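Local coordinates for protein LbaCas13a H328A (C2c2) (Lachnospiraceae bacterium NK4A179, PDB 5WLH) that binds its own pre-crRNA guide and, as a CRISPR-Cas13a nuclease, probably processes it and cleaves RNA, with a preference for adenines, at residues M460-L463 against D467-E470; Y505-A510 against E1250-Y1255; G617-E622 against E902-Y907; H630-M635 against K888-L893. All blocks are in the same frame, centred on the assembly; numbering follows the deposited sequence.

Contact 1 of 4, residues M460-L463 against D467-E470; sequences MDEL and DKKE
The loop that leads from helix 429-458 to strand 470-472 carries an ion pair between E462 in the 3-10 turn 461-463 and K468 ahead of the strand. K468 NZ lies 3.1 Å from E462 OE1, a salt bridge with hydrogen-bond geometry. The ammonium does not approach in the plane of the carboxylate: it sits over the group, 70° out of the plane, while the two side chains run at about a right angle to each other. K468 reaches across with an extended chain beyond CG. E462 is kinked instead, its chi2 of -146° turning the carboxylate toward the lysine. Its oxygens divide the work, for OE1 also forms a salt bridge with K475 and OE2 accepts the backbone N-H of E472 in the strand, which fixes the rotation of the group. With an alanine in place of E462, K468 and K475 would probably lose their shared negative mate and the E472 amide this acceptor, so that the loop is held less firmly against the start of the strand. The K468-E470 run is also bonded to strand 1166-1169, where K469 pairs through its backbone with K1167, K468 O accepts from R1166 and E470 OE1 from N1169. This is a surface contact, and K468 also touches a crystal neighbour, so its exact pose may owe something to the lattice. Within the 3-10 turn itself, L463 N donates to M460 O at 3.0 Å.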
loop_
_atom_site.group_PDB
_atom_site.type_symbol
_atom_site.label_atom_id
_atom_site.label_comp_id
_atom_site.label_asym_id
_atom_site.label_seq_id
_atom_site.Cartn_x
_atom_site.Cartn_y
_atom_site.Cartn_z
ATOM N N MET A 460 5.791 26.659 2.481
ATOM C CA MET A 460 4.623 27.243 1.830
ATOM C C MET A 460 3.580 27.644 2.866
ATOM O O MET A 460 2.385 27.570 2.608
ATOM C CB MET A 460 4.024 26.272 0.810
ATOM C CG MET A 460 5.001 25.866 -0.292
ATOM S SD MET A 460 5.435 27.207 -1.423
ATOM C CE MET A 460 3.896 27.443 -2.321
ATOM N N ASP A 461 4.039 28.026 4.059
ATOM C CA ASP A 461 3.152 28.428 5.151
ATOM C C ASP A 461 2.055 29.399 4.702
ATOM O O ASP A 461 0.896 29.286 5.116
ATOM C CB ASP A 461 4.012 29.080 6.237
ATOM C CG ASP A 461 3.621 28.680 7.624
ATOM O OD1 ASP A 461 2.426 28.811 7.969
ATOM O OD2 ASP A 461 4.533 28.262 8.377
ATOM N N GLU A 462 2.399 30.381 3.883
ATOM C CA GLU A 462 1.447 31.450 3.598
ATOM C C GLU A 462 0.403 31.057 2.562
ATOM O O GLU A 462 -0.396 31.905 2.148
ATOM C CB GLU A 462 2.212 32.716 3.196
ATOM C CG GLU A 462 3.390 32.970 4.138
ATOM C CD GLU A 462 3.694 34.435 4.406
ATOM O OE1 GLU A 462 4.092 34.768 5.542
ATOM O OE2 GLU A 462 3.556 35.257 3.483
ATOM N N LEU A 463 0.378 29.794 2.132
ATOM C CA LEU A 463 -0.817 29.281 1.468
ATOM C C LEU A 463 -2.013 29.287 2.411
ATOM O O LEU A 463 -3.158 29.360 1.954
ATOM C CB LEU A 463 -0.584 27.862 0.953
ATOM C CG LEU A 463 0.414 27.658 -0.186
ATOM C CD1 LEU A 463 0.497 26.181 -0.578
ATOM C CD2 LEU A 463 0.026 28.499 -1.398
ATOM N N ASP A 467 -5.555 37.297 5.961
ATOM C CA ASP A 467 -5.888 38.605 5.426
ATOM C C ASP A 467 -4.681 39.292 4.816
ATOM O O ASP A 467 -4.800 40.440 4.380
ATOM C CB ASP A 467 -6.493 39.499 6.520
ATOM C CG ASP A 467 -7.828 38.977 7.041
ATOM O OD1 ASP A 467 -8.314 37.932 6.549
ATOM O OD2 ASP A 467 -8.390 39.615 7.957
ATOM N N LYS A 468 -3.530 38.619 4.766
ATOM C CA LYS A 468 -2.320 39.254 4.267
ATOM C C LYS A 468 -2.497 39.647 2.805
ATOM O O LYS A 468 -2.862 38.821 1.963
ATOM C CB LYS A 468 -1.121 38.317 4.424
ATOM C CG LYS A 468 -0.660 38.125 5.863
ATOM C CD LYS A 468 0.590 37.257 5.927
ATOM C CE LYS A 468 0.766 36.649 7.311
ATOM N NZ LYS A 468 1.707 35.500 7.297
ATOM N N LYS A 469 -2.250 40.915 2.511
ATOM C CA LYS A 469 -2.308 41.409 1.147
ATOM C C LYS A 469 -1.000 41.197 0.405
ATOM O O LYS A 469 -0.944 41.438 -0.806
ATOM C CB LYS A 469 -2.669 42.896 1.140
ATOM C CG LYS A 469 -4.044 43.180 1.706
ATOM C CD LYS A 469 -5.104 43.027 0.632
ATOM C CE LYS A 469 -6.401 43.713 1.034
ATOM N NZ LYS A 469 -7.241 44.061 -0.150
ATOM N N GLU A 470 0.049 40.784 1.111
ATOM C CA GLU A 470 1.307 40.383 0.496
ATOM C C GLU A 470 1.794 39.129 1.199
ATOM O O GLU A 470 1.890 39.111 2.429
ATOM C CB GLU A 470 2.370 41.475 0.600
ATOM C CG GLU A 470 3.723 41.054 0.034
ATOM C CD GLU A 470 4.590 42.242 -0.325
ATOM O OE1 GLU A 470 5.707 42.042 -0.857
ATOM O OE2 GLU A 470 4.140 43.383 -0.073
#

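Contact 2 of 4, residues Y505-A510 against E1250-Y1255; sequences YVAFAA and EHFRYY
F1252 reaches F508 and A507 from a backbone conformation that is rare outside glycine, with phi at +60°. It is the C-prime residue of the Schellman motif that ends helix 1239-1250, and the turn directs its side chain at helix 486-517. The rings form an offset edge-to-face pair, with centroids 5.3 Å apart and planes at 75°. The edge of F1252 supplies the contact: CZ stands 3.7 Å above the plane of F508, toward the rim, and F1252 CE2 is 3.6 Å from F508 CE1. The ring of F508 swings back to receive it although its CB points away from the loop. Next to it, F1252 CE1 lies 4.2 Å from A507 CB. Replacing F1252 by an alanine would probably open a gap over the face of F508 and beside A507, leaving the phenylalanine ring less restrained. Q1119 of helix 1106-1145 touches both rings. E1250 also borders A507, its carboxylate held by Y1127 and by a salt bridge to R1246. R1246 and H1251 have the spacing of the R-X4-H motif of HEPN nucleases, so the pair of rings joins helix 486-517 to the turn closing what is probably the second HEPN motif.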
loop_
_atom_site.group_PDB
_atom_site.type_symbol
_atom_site.label_atom_id
_atom_site.label_comp_id
_atom_site.label_asym_id
_atom_site.label_seq_id
_atom_site.Cartn_x
_atom_site.Cartn_y
_atom_site.Cartn_z
ATOM N N TYR A 505 -12.359 7.675 -1.720
ATOM C CA TYR A 505 -13.754 7.612 -1.293
ATOM C C TYR A 505 -14.556 8.786 -1.826
ATOM O O TYR A 505 -15.738 8.608 -2.146
ATOM C CB TYR A 505 -13.841 7.536 0.232
ATOM C CG TYR A 505 -13.217 6.259 0.707
ATOM C CD1 TYR A 505 -13.617 5.038 0.171
ATOM C CD2 TYR A 505 -12.180 6.272 1.620
ATOM C CE1 TYR A 505 -13.026 3.850 0.575
ATOM C CE2 TYR A 505 -11.579 5.100 2.018
ATOM C CZ TYR A 505 -11.999 3.900 1.498
ATOM O OH TYR A 505 -11.393 2.729 1.904
ATOM N N VAL A 506 -13.937 9.971 -1.947
ATOM C CA VAL A 506 -14.602 11.084 -2.634
ATOM C C VAL A 506 -15.037 10.654 -4.031
ATOM O O VAL A 506 -16.188 10.862 -4.434
ATOM C CB VAL A 506 -13.694 12.326 -2.686
ATOM C CG1 VAL A 506 -14.325 13.448 -3.565
ATOM C CG2 VAL A 506 -13.447 12.845 -1.297
ATOM N N ALA A 507 -14.131 10.008 -4.775
ATOM C CA ALA A 507 -14.469 9.530 -6.113
ATOM C C ALA A 507 -15.626 8.533 -6.077
ATOM O O ALA A 507 -16.537 8.611 -6.908
ATOM C CB ALA A 507 -13.244 8.894 -6.779
ATOM N N PHE A 508 -15.606 7.579 -5.128
ATOM C CA PHE A 508 -16.674 6.589 -5.070
ATOM C C PHE A 508 -17.993 7.220 -4.650
ATOM O O PHE A 508 -19.058 6.809 -5.122
ATOM C CB PHE A 508 -16.319 5.446 -4.113
ATOM C CG PHE A 508 -15.491 4.361 -4.759
ATOM C CD1 PHE A 508 -16.066 3.483 -5.672
ATOM C CD2 PHE A 508 -14.140 4.232 -4.470
ATOM C CE1 PHE A 508 -15.305 2.484 -6.281
ATOM C CE2 PHE A 508 -13.364 3.233 -5.080
ATOM C CZ PHE A 508 -13.944 2.364 -5.979
ATOM N N ALA A 509 -17.947 8.183 -3.735
ATOM C CA ALA A 509 -19.180 8.839 -3.327
ATOM C C ALA A 509 -19.806 9.551 -4.513
ATOM O O ALA A 509 -21.025 9.477 -4.723
ATOM C CB ALA A 509 -18.904 9.830 -2.193
ATOM N N ALA A 510 -18.977 10.234 -5.306
ATOM C CA ALA A 510 -19.471 10.904 -6.507
ATOM C C ALA A 510 -20.054 9.898 -7.487
ATOM O O ALA A 510 -21.139 10.108 -8.047
ATOM C CB ALA A 510 -18.337 11.706 -7.154
ATOM N N GLU A 1250 -10.802 7.689 -13.147
ATOM C CA GLU A 1250 -11.493 8.439 -12.104
ATOM C C GLU A 1250 -12.936 8.739 -12.480
ATOM O O GLU A 1250 -13.777 8.943 -11.593
ATOM C CB GLU A 1250 -10.762 9.735 -11.774
ATOM C CG GLU A 1250 -11.334 10.361 -10.501
ATOM C CD GLU A 1250 -10.382 11.304 -9.816
ATOM O OE1 GLU A 1250 -9.302 11.558 -10.378
ATOM O OE2 GLU A 1250 -10.716 11.776 -8.705
ATOM N N HIS A 1251 -13.239 8.799 -13.766
ATOM C CA HIS A 1251 -14.610 8.977 -14.205
ATOM C C HIS A 1251 -15.341 7.665 -14.395
ATOM O O HIS A 1251 -16.462 7.675 -14.917
ATOM C CB HIS A 1251 -14.662 9.775 -15.505
ATOM C CG HIS A 1251 -13.987 11.101 -15.403
ATOM N ND1 HIS A 1251 -13.473 11.761 -16.496
ATOM C CD2 HIS A 1251 -13.737 11.887 -14.329
ATOM C CE1 HIS A 1251 -12.937 12.902 -16.100
ATOM N NE2 HIS A 1251 -13.080 13.000 -14.790
ATOM N N PHE A 1252 -14.735 6.539 -14.001
ATOM C CA PHE A 1252 -15.428 5.263 -13.990
ATOM C C PHE A 1252 -15.918 4.887 -15.390
ATOM O O PHE A 1252 -16.964 4.253 -15.532
ATOM C CB PHE A 1252 -16.588 5.285 -12.977
ATOM C CG PHE A 1252 -16.122 5.268 -11.525
ATOM C CD1 PHE A 1252 -15.552 6.403 -10.942
ATOM C CD2 PHE A 1252 -16.215 4.114 -10.769
ATOM C CE1 PHE A 1252 -15.105 6.384 -9.616
ATOM C CE2 PHE A 1252 -15.767 4.081 -9.432
ATOM C CZ PHE A 1252 -15.212 5.211 -8.862
ATOM N N ARG A 1253 -15.167 5.288 -16.423
ATOM C CA ARG A 1253 -15.608 5.044 -17.798
ATOM C C ARG A 1253 -15.638 3.556 -18.119
ATOM O O ARG A 1253 -16.430 3.122 -18.961
ATOM C CB ARG A 1253 -14.696 5.769 -18.789
ATOM C CG ARG A 1253 -14.579 7.271 -18.571
ATOM C CD ARG A 1253 -15.933 7.957 -18.743
ATOM N NE ARG A 1253 -16.585 7.566 -19.990
ATOM C CZ ARG A 1253 -17.897 7.623 -20.196
ATOM N NH1 ARG A 1253 -18.706 8.052 -19.234
ATOM N NH2 ARG A 1253 -18.405 7.239 -21.360
ATOM N N TYR A 1254 -14.780 2.762 -17.465
ATOM C CA TYR A 1254 -14.802 1.322 -17.685
ATOM C C TYR A 1254 -16.207 0.763 -17.543
ATOM O O TYR A 1254 -16.622 -0.117 -18.310
ATOM C CB TYR A 1254 -13.866 0.644 -16.689
ATOM C CG TYR A 1254 -14.061 -0.845 -16.567
ATOM C CD1 TYR A 1254 -13.482 -1.711 -17.478
ATOM C CD2 TYR A 1254 -14.780 -1.386 -15.513
ATOM C CE1 TYR A 1254 -13.637 -3.081 -17.363
ATOM C CE2 TYR A 1254 -14.934 -2.762 -15.375
ATOM C CZ TYR A 1254 -14.360 -3.599 -16.307
ATOM O OH TYR A 1254 -14.513 -4.961 -16.179
ATOM N N TYR A 1255 -16.952 1.261 -16.561
ATOM C CA TYR A 1255 -18.255 0.709 -16.232
ATOM C C TYR A 1255 -19.331 1.116 -17.223
ATOM O O TYR A 1255 -20.420 0.537 -17.192
ATOM C CB TYR A 1255 -18.663 1.128 -14.822
ATOM C CG TYR A 1255 -17.765 0.505 -13.771
ATOM C CD1 TYR A 1255 -17.815 -0.864 -13.528
ATOM C CD2 TYR A 1255 -16.847 1.266 -13.048
ATOM C CE1 TYR A 1255 -17.001 -1.460 -12.571
ATOM C CE2 TYR A 1255 -16.005 0.655 -12.079
ATOM C CZ TYR A 1255 -16.107 -0.702 -11.855
ATOM O OH TYR A 1255 -15.301 -1.338 -10.922
#

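Contact 3 of 4, residues G617-E622 against E902-Y907; sequences GKWNKE and ELQKWY
Q904 and W619 meet through a nearly linear hydrogen bond: W619 NE1 donates to Q904 OE1 at 2.8 Å, with an N-H...O angle of 173°. The oxygen lies in the indole plane and is met close to the direction of its C=O bond, while the amide itself is turned well out of the ring plane. On the other branch, Q904 NE2 makes only a weak bond to K621 O, at 3.3 Å, and has a further acceptor in V897 O. K621 CB packs 3.7 Å from Q904 OE1, and at the benzene end of the indole W619 CH2 touches K905 CG at 4.0 Å.

The next shell sets these groups in place. With chi1 at 57°, W619 CG lies between its backbone N and carbonyl carbon, which folds the indole back over its own loop until G617 CA sits 3.4 Å above one face. V598 and S601 of helix 588-602 also pack on it. N620 caps helix 621-632 through OD1 to L623 N. K905, fully extended, ends in salt bridges to E902 OE1, 3.1 Å from its NZ, and to D605, which falls within an R-X4-H sequence of the HEPN type.

Because OE1 faces a donor and NE2 faces carbonyl oxygens, the pattern favours this orientation of the buried amide; a flip would probably set NE2 against the indole N-H and OE1 against the carbonyl oxygens.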
loop_
_atom_site.group_PDB
_atom_site.type_symbol
_atom_site.label_atom_id
_atom_site.label_comp_id
_atom_site.label_asym_id
_atom_site.label_seq_id
_atom_site.Cartn_x
_atom_site.Cartn_y
_atom_site.Cartn_z
ATOM N N GLY A 617 -18.777 26.246 3.558
ATOM C CA GLY A 617 -19.397 25.528 2.458
ATOM C C GLY A 617 -20.445 26.382 1.761
ATOM O O GLY A 617 -21.251 27.060 2.399
ATOM N N LYS A 618 -20.424 26.342 0.424
ATOM C CA LYS A 618 -21.363 27.107 -0.394
ATOM C C LYS A 618 -22.747 26.480 -0.449
ATOM O O LYS A 618 -23.711 27.173 -0.802
ATOM C CB LYS A 618 -20.834 27.243 -1.825
ATOM C CG LYS A 618 -21.103 26.012 -2.692
ATOM C CD LYS A 618 -20.286 26.019 -3.979
ATOM C CE LYS A 618 -20.860 26.980 -5.006
ATOM N NZ LYS A 618 -21.822 26.318 -5.932
ATOM N N TRP A 619 -22.864 25.192 -0.134
ATOM C CA TRP A 619 -24.138 24.496 -0.202
ATOM C C TRP A 619 -25.047 24.948 0.935
ATOM O O TRP A 619 -24.693 25.782 1.776
ATOM C CB TRP A 619 -23.926 22.983 -0.130
ATOM C CG TRP A 619 -23.196 22.562 1.109
ATOM C CD1 TRP A 619 -23.746 22.222 2.315
ATOM C CD2 TRP A 619 -21.778 22.436 1.267
ATOM N NE1 TRP A 619 -22.754 21.905 3.219
ATOM C CE2 TRP A 619 -21.539 22.033 2.599
ATOM C CE3 TRP A 619 -20.684 22.628 0.413
ATOM C CZ2 TRP A 619 -20.253 21.800 3.094
ATOM C CZ3 TRP A 619 -19.406 22.405 0.912
ATOM C CH2 TRP A 619 -19.203 21.996 2.240
ATOM N N ASN A 620 -26.228 24.351 0.974
ATOM C CA ASN A 620 -27.205 24.618 2.022
ATOM C C ASN A 620 -26.777 23.860 3.272
ATOM O O ASN A 620 -27.165 22.712 3.491
ATOM C CB ASN A 620 -28.595 24.205 1.564
ATOM C CG ASN A 620 -29.669 24.701 2.485
ATOM O OD1 ASN A 620 -29.431 24.890 3.678
ATOM N ND2 ASN A 620 -30.867 24.917 1.941
ATOM N N LYS A 621 -25.966 24.514 4.106
ATOM C CA LYS A 621 -25.461 23.848 5.303
ATOM C C LYS A 621 -26.586 23.506 6.257
ATOM O O LYS A 621 -26.513 22.498 6.965
ATOM C CB LYS A 621 -24.432 24.726 6.022
ATOM C CG LYS A 621 -23.239 25.139 5.173
ATOM C CD LYS A 621 -22.303 26.026 5.995
ATOM C CE LYS A 621 -23.091 26.939 6.938
ATOM N NZ LYS A 621 -22.563 28.330 6.946
ATOM N N GLU A 622 -27.634 24.331 6.297
ATOM C CA GLU A 622 -28.753 24.021 7.175
ATOM C C GLU A 622 -29.444 22.739 6.737
ATOM O O GLU A 622 -29.849 21.927 7.573
ATOM C CB GLU A 622 -29.739 25.193 7.203
ATOM C CG GLU A 622 -29.182 26.430 7.911
ATOM C CD GLU A 622 -28.173 27.207 7.069
ATOM O OE1 GLU A 622 -28.331 27.268 5.829
ATOM O OE2 GLU A 622 -27.215 27.755 7.652
ATOM N N GLU A 902 -16.816 21.178 7.405
ATOM C CA GLU A 902 -15.918 20.038 7.220
ATOM C C GLU A 902 -16.541 18.742 7.728
ATOM O O GLU A 902 -16.428 17.700 7.070
ATOM C CB GLU A 902 -14.575 20.297 7.903
ATOM C CG GLU A 902 -13.579 19.146 7.729
ATOM C CD GLU A 902 -13.028 19.042 6.320
ATOM O OE1 GLU A 902 -13.162 20.024 5.545
ATOM O OE2 GLU A 902 -12.453 17.976 5.991
ATOM N N LEU A 903 -17.196 18.774 8.896
ATOM C CA LEU A 903 -17.914 17.580 9.343
ATOM C C LEU A 903 -18.996 17.192 8.342
ATOM O O LEU A 903 -19.200 16.005 8.065
ATOM C CB LEU A 903 -18.520 17.798 10.731
ATOM C CG LEU A 903 -17.531 17.653 11.895
ATOM C CD1 LEU A 903 -18.216 17.930 13.230
ATOM C CD2 LEU A 903 -16.842 16.261 11.908
ATOM N N GLN A 904 -19.687 18.179 7.762
ATOM C CA GLN A 904 -20.691 17.856 6.751
ATOM C C GLN A 904 -20.081 17.136 5.548
ATOM O O GLN A 904 -20.710 16.243 4.965
ATOM C CB GLN A 904 -21.426 19.126 6.336
ATOM C CG GLN A 904 -22.261 19.683 7.508
ATOM C CD GLN A 904 -23.031 20.947 7.132
ATOM O OE1 GLN A 904 -23.107 21.316 5.963
ATOM N NE2 GLN A 904 -23.559 21.631 8.133
ATOM N N LYS A 905 -18.864 17.507 5.156
ATOM C CA LYS A 905 -18.201 16.798 4.067
ATOM C C LYS A 905 -17.942 15.340 4.425
ATOM O O LYS A 905 -18.203 14.438 3.620
ATOM C CB LYS A 905 -16.874 17.466 3.712
ATOM C CG LYS A 905 -16.953 18.871 3.170
ATOM C CD LYS A 905 -15.511 19.282 2.858
ATOM C CE LYS A 905 -15.328 20.763 2.889
ATOM N NZ LYS A 905 -13.883 21.071 2.770
ATOM N N TRP A 906 -17.356 15.092 5.602
ATOM C CA TRP A 906 -17.108 13.707 6.005
ATOM C C TRP A 906 -18.405 12.921 6.029
ATOM O O TRP A 906 -18.446 11.746 5.648
ATOM C CB TRP A 906 -16.456 13.652 7.385
ATOM C CG TRP A 906 -15.050 14.069 7.375
ATOM C CD1 TRP A 906 -14.557 15.288 7.738
ATOM C CD2 TRP A 906 -13.924 13.281 6.974
ATOM N NE1 TRP A 906 -13.189 15.308 7.592
ATOM C CE2 TRP A 906 -12.776 14.085 7.129
ATOM C CE3 TRP A 906 -13.777 11.974 6.502
ATOM C CZ2 TRP A 906 -11.498 13.630 6.818
ATOM C CZ3 TRP A 906 -12.504 11.518 6.205
ATOM C CH2 TRP A 906 -11.383 12.344 6.365
ATOM N N TYR A 907 -19.471 13.559 6.497
ATOM C CA TYR A 907 -20.782 12.937 6.511
ATOM C C TYR A 907 -21.219 12.517 5.119
ATOM O O TYR A 907 -21.478 11.333 4.872
ATOM C CB TYR A 907 -21.786 13.910 7.119
ATOM C CG TYR A 907 -23.215 13.454 7.021
ATOM C CD1 TYR A 907 -23.577 12.140 7.317
ATOM C CD2 TYR A 907 -24.218 14.356 6.673
ATOM C CE1 TYR A 907 -24.906 11.732 7.233
ATOM C CE2 TYR A 907 -25.535 13.966 6.592
ATOM C CZ TYR A 907 -25.883 12.658 6.885
ATOM O OH TYR A 907 -27.209 12.277 6.808
#

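Contact 4 of 4, residues H630-M635 against K888-L893; sequences HETERM and KPYAGL
Y890 lays its ring alongside T632 and M635, which both meet it from the same side, where two type I turns meet: one, T632 to M635, links helix 621-632 to helix 635-645; the other, K888 to A891, leads into helix 891-898. The tight part is entirely apolar. M635 CB is 3.5 Å from Y890 CE2, and M635 CG follows at 3.6 Å from the same carbon, the two side chains crossing at about a right angle. T632 packs nearer the root of the ring, its CB 3.8 Å from Y890 CB and its CG2 4.0 Å from Y890 CD1. The threonine can offer its methyl because its hydroxyl is engaged elsewhere: chi1 of 68° places OG1 between the backbone N and the carbonyl carbon, where it bonds to E629 O. N668 also touches Y890, and L973 of helix 960-974 touches M635.

The outer side is looser. E633 and A891, both exposed, carry their CB atoms away from the partner segment, and K888 is exposed too. The turn there is closed by a weak bond, A891 N to K888 O. Bent at both chi2 and chi3, M635 brings its CE to 3.8 Å from Y890 OH.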
loop_
_atom_site.group_PDB
_atom_site.type_symbol
_atom_site.label_atom_id
_atom_site.label_comp_id
_atom_site.label_asym_id
_atom_site.label_seq_id
_atom_site.Cartn_x
_atom_site.Cartn_y
_atom_site.Cartn_z
ATOM N N HIS A 630 -31.467 14.338 11.454
ATOM C CA HIS A 630 -32.543 13.393 11.189
ATOM C C HIS A 630 -32.022 11.965 11.209
ATOM O O HIS A 630 -32.671 11.067 11.750
ATOM C CB HIS A 630 -33.197 13.722 9.848
ATOM C CG HIS A 630 -34.455 12.955 9.575
ATOM N ND1 HIS A 630 -34.466 11.776 8.860
ATOM C CD2 HIS A 630 -35.744 13.206 9.908
ATOM C CE1 HIS A 630 -35.707 11.329 8.771
ATOM N NE2 HIS A 630 -36.501 12.177 9.400
ATOM N N GLU A 631 -30.829 11.745 10.654
ATOM C CA GLU A 631 -30.264 10.400 10.645
ATOM C C GLU A 631 -29.811 9.964 12.032
ATOM O O GLU A 631 -29.949 8.788 12.380
ATOM C CB GLU A 631 -29.115 10.333 9.635
ATOM C CG GLU A 631 -29.616 10.522 8.224
ATOM C CD GLU A 631 -28.900 9.647 7.211
ATOM O OE1 GLU A 631 -27.707 9.914 6.954
ATOM O OE2 GLU A 631 -29.532 8.710 6.668
ATOM N N THR A 632 -29.260 10.878 12.839
ATOM C CA THR A 632 -28.881 10.495 14.199
ATOM C C THR A 632 -30.096 10.026 14.985
ATOM O O THR A 632 -29.981 9.136 15.835
ATOM C CB THR A 632 -28.208 11.641 14.969
ATOM O OG1 THR A 632 -29.153 12.693 15.225
ATOM C CG2 THR A 632 -27.017 12.188 14.235
ATOM N N GLU A 633 -31.268 10.589 14.690
ATOM C CA GLU A 633 -32.459 10.227 15.446
ATOM C C GLU A 633 -32.861 8.775 15.233
ATOM O O GLU A 633 -33.587 8.220 16.064
ATOM C CB GLU A 633 -33.608 11.167 15.085
ATOM C CG GLU A 633 -33.544 12.488 15.846
ATOM C CD GLU A 633 -34.348 13.590 15.184
ATOM O OE1 GLU A 633 -35.080 13.296 14.213
ATOM O OE2 GLU A 633 -34.256 14.747 15.646
ATOM N N ARG A 634 -32.397 8.128 14.165
ATOM C CA ARG A 634 -32.781 6.741 13.953
ATOM C C ARG A 634 -31.757 5.745 14.491
ATOM O O ARG A 634 -32.041 4.546 14.509
ATOM C CB ARG A 634 -33.071 6.472 12.464
ATOM C CG ARG A 634 -31.934 6.662 11.483
ATOM C CD ARG A 634 -32.425 6.481 10.032
ATOM N NE ARG A 634 -32.732 5.082 9.743
ATOM C CZ ARG A 634 -32.335 4.426 8.653
ATOM N NH1 ARG A 634 -31.629 5.045 7.710
ATOM N NH2 ARG A 634 -32.666 3.152 8.489
ATOM N N MET A 635 -30.612 6.214 14.996
ATOM C CA MET A 635 -29.498 5.309 15.287
ATOM C C MET A 635 -29.830 4.311 16.389
ATOM O O MET A 635 -29.473 3.133 16.288
ATOM C CB MET A 635 -28.253 6.111 15.655
ATOM C CG MET A 635 -27.693 6.915 14.484
ATOM S SD MET A 635 -27.547 5.927 12.978
ATOM C CE MET A 635 -26.226 4.805 13.449
ATOM N N LYS A 888 -28.561 8.991 24.763
ATOM C CA LYS A 888 -28.499 10.086 23.791
ATOM C C LYS A 888 -27.060 10.271 23.314
ATOM O O LYS A 888 -26.451 11.321 23.528
ATOM C CB LYS A 888 -29.035 11.384 24.400
ATOM C CG LYS A 888 -30.451 11.309 24.947
ATOM C CD LYS A 888 -31.494 11.301 23.836
ATOM C CE LYS A 888 -32.829 10.752 24.346
ATOM N NZ LYS A 888 -33.719 10.293 23.242
ATOM N N PRO A 889 -26.486 9.268 22.640
ATOM C CA PRO A 889 -25.061 9.365 22.278
ATOM C C PRO A 889 -24.729 10.488 21.299
ATOM O O PRO A 889 -23.584 10.951 21.292
ATOM C CB PRO A 889 -24.751 7.981 21.679
ATOM C CG PRO A 889 -26.075 7.445 21.237
ATOM C CD PRO A 889 -27.076 7.982 22.222
ATOM N N TYR A 890 -25.673 10.954 20.483
ATOM C CA TYR A 890 -25.351 11.911 19.427
ATOM C C TYR A 890 -25.622 13.356 19.812
ATOM O O TYR A 890 -25.430 14.243 18.978
ATOM C CB TYR A 890 -26.119 11.566 18.143
ATOM C CG TYR A 890 -25.582 10.316 17.503
ATOM C CD1 TYR A 890 -24.474 10.363 16.655
ATOM C CD2 TYR A 890 -26.153 9.088 17.775
ATOM C CE1 TYR A 890 -23.966 9.206 16.091
ATOM C CE2 TYR A 890 -25.664 7.938 17.217
ATOM C CZ TYR A 890 -24.576 7.990 16.380
ATOM O OH TYR A 890 -24.112 6.813 15.835
ATOM N N ALA A 891 -26.019 13.616 21.061
ATOM C CA ALA A 891 -26.454 14.962 21.441
ATOM C C ALA A 891 -25.423 16.028 21.064
ATOM O O ALA A 891 -25.747 17.003 20.373
ATOM C CB ALA A 891 -26.757 14.997 22.941
ATOM N N GLY A 892 -24.169 15.848 21.484
ATOM C CA GLY A 892 -23.166 16.870 21.226
ATOM C C GLY A 892 -22.759 16.946 19.765
ATOM O O GLY A 892 -22.557 18.034 19.216
ATOM N N LEU A 893 -22.661 15.796 19.109
ATOM C CA LEU A 893 -22.227 15.774 17.715
ATOM C C LEU A 893 -23.168 16.557 16.810
ATOM O O LEU A 893 -22.719 17.178 15.835
ATOM C CB LEU A 893 -22.121 14.325 17.244
ATOM C CG LEU A 893 -21.522 14.106 15.863
ATOM C CD1 LEU A 893 -20.135 14.747 15.785
ATOM C CD2 LEU A 893 -21.474 12.612 15.565
#

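In the fold
Contact 1 closes first along the chain, followed by contact 2, which spans some 740 residues and encloses contact 3, which in turn encloses contact 4. Contacts 3 and 4 share helix 621-632, use the consecutive helices 901-911 and 891-898, and have centres 17 Å apart; a probable hydrogen bond between Y907 and E631 connects them. Contact 2 lies about 21 Å from contact 3, centre to centre, without touching it, but helix 588-602 packs against both. Contact 1 stands apart at the surface, its nearest atoms about 14 Å from contact 3. Contacts 2 and 3 thus join chain-distant segments beside the probable HEPN motifs, and contact 4 continues the same helix bundle through helix 621-632.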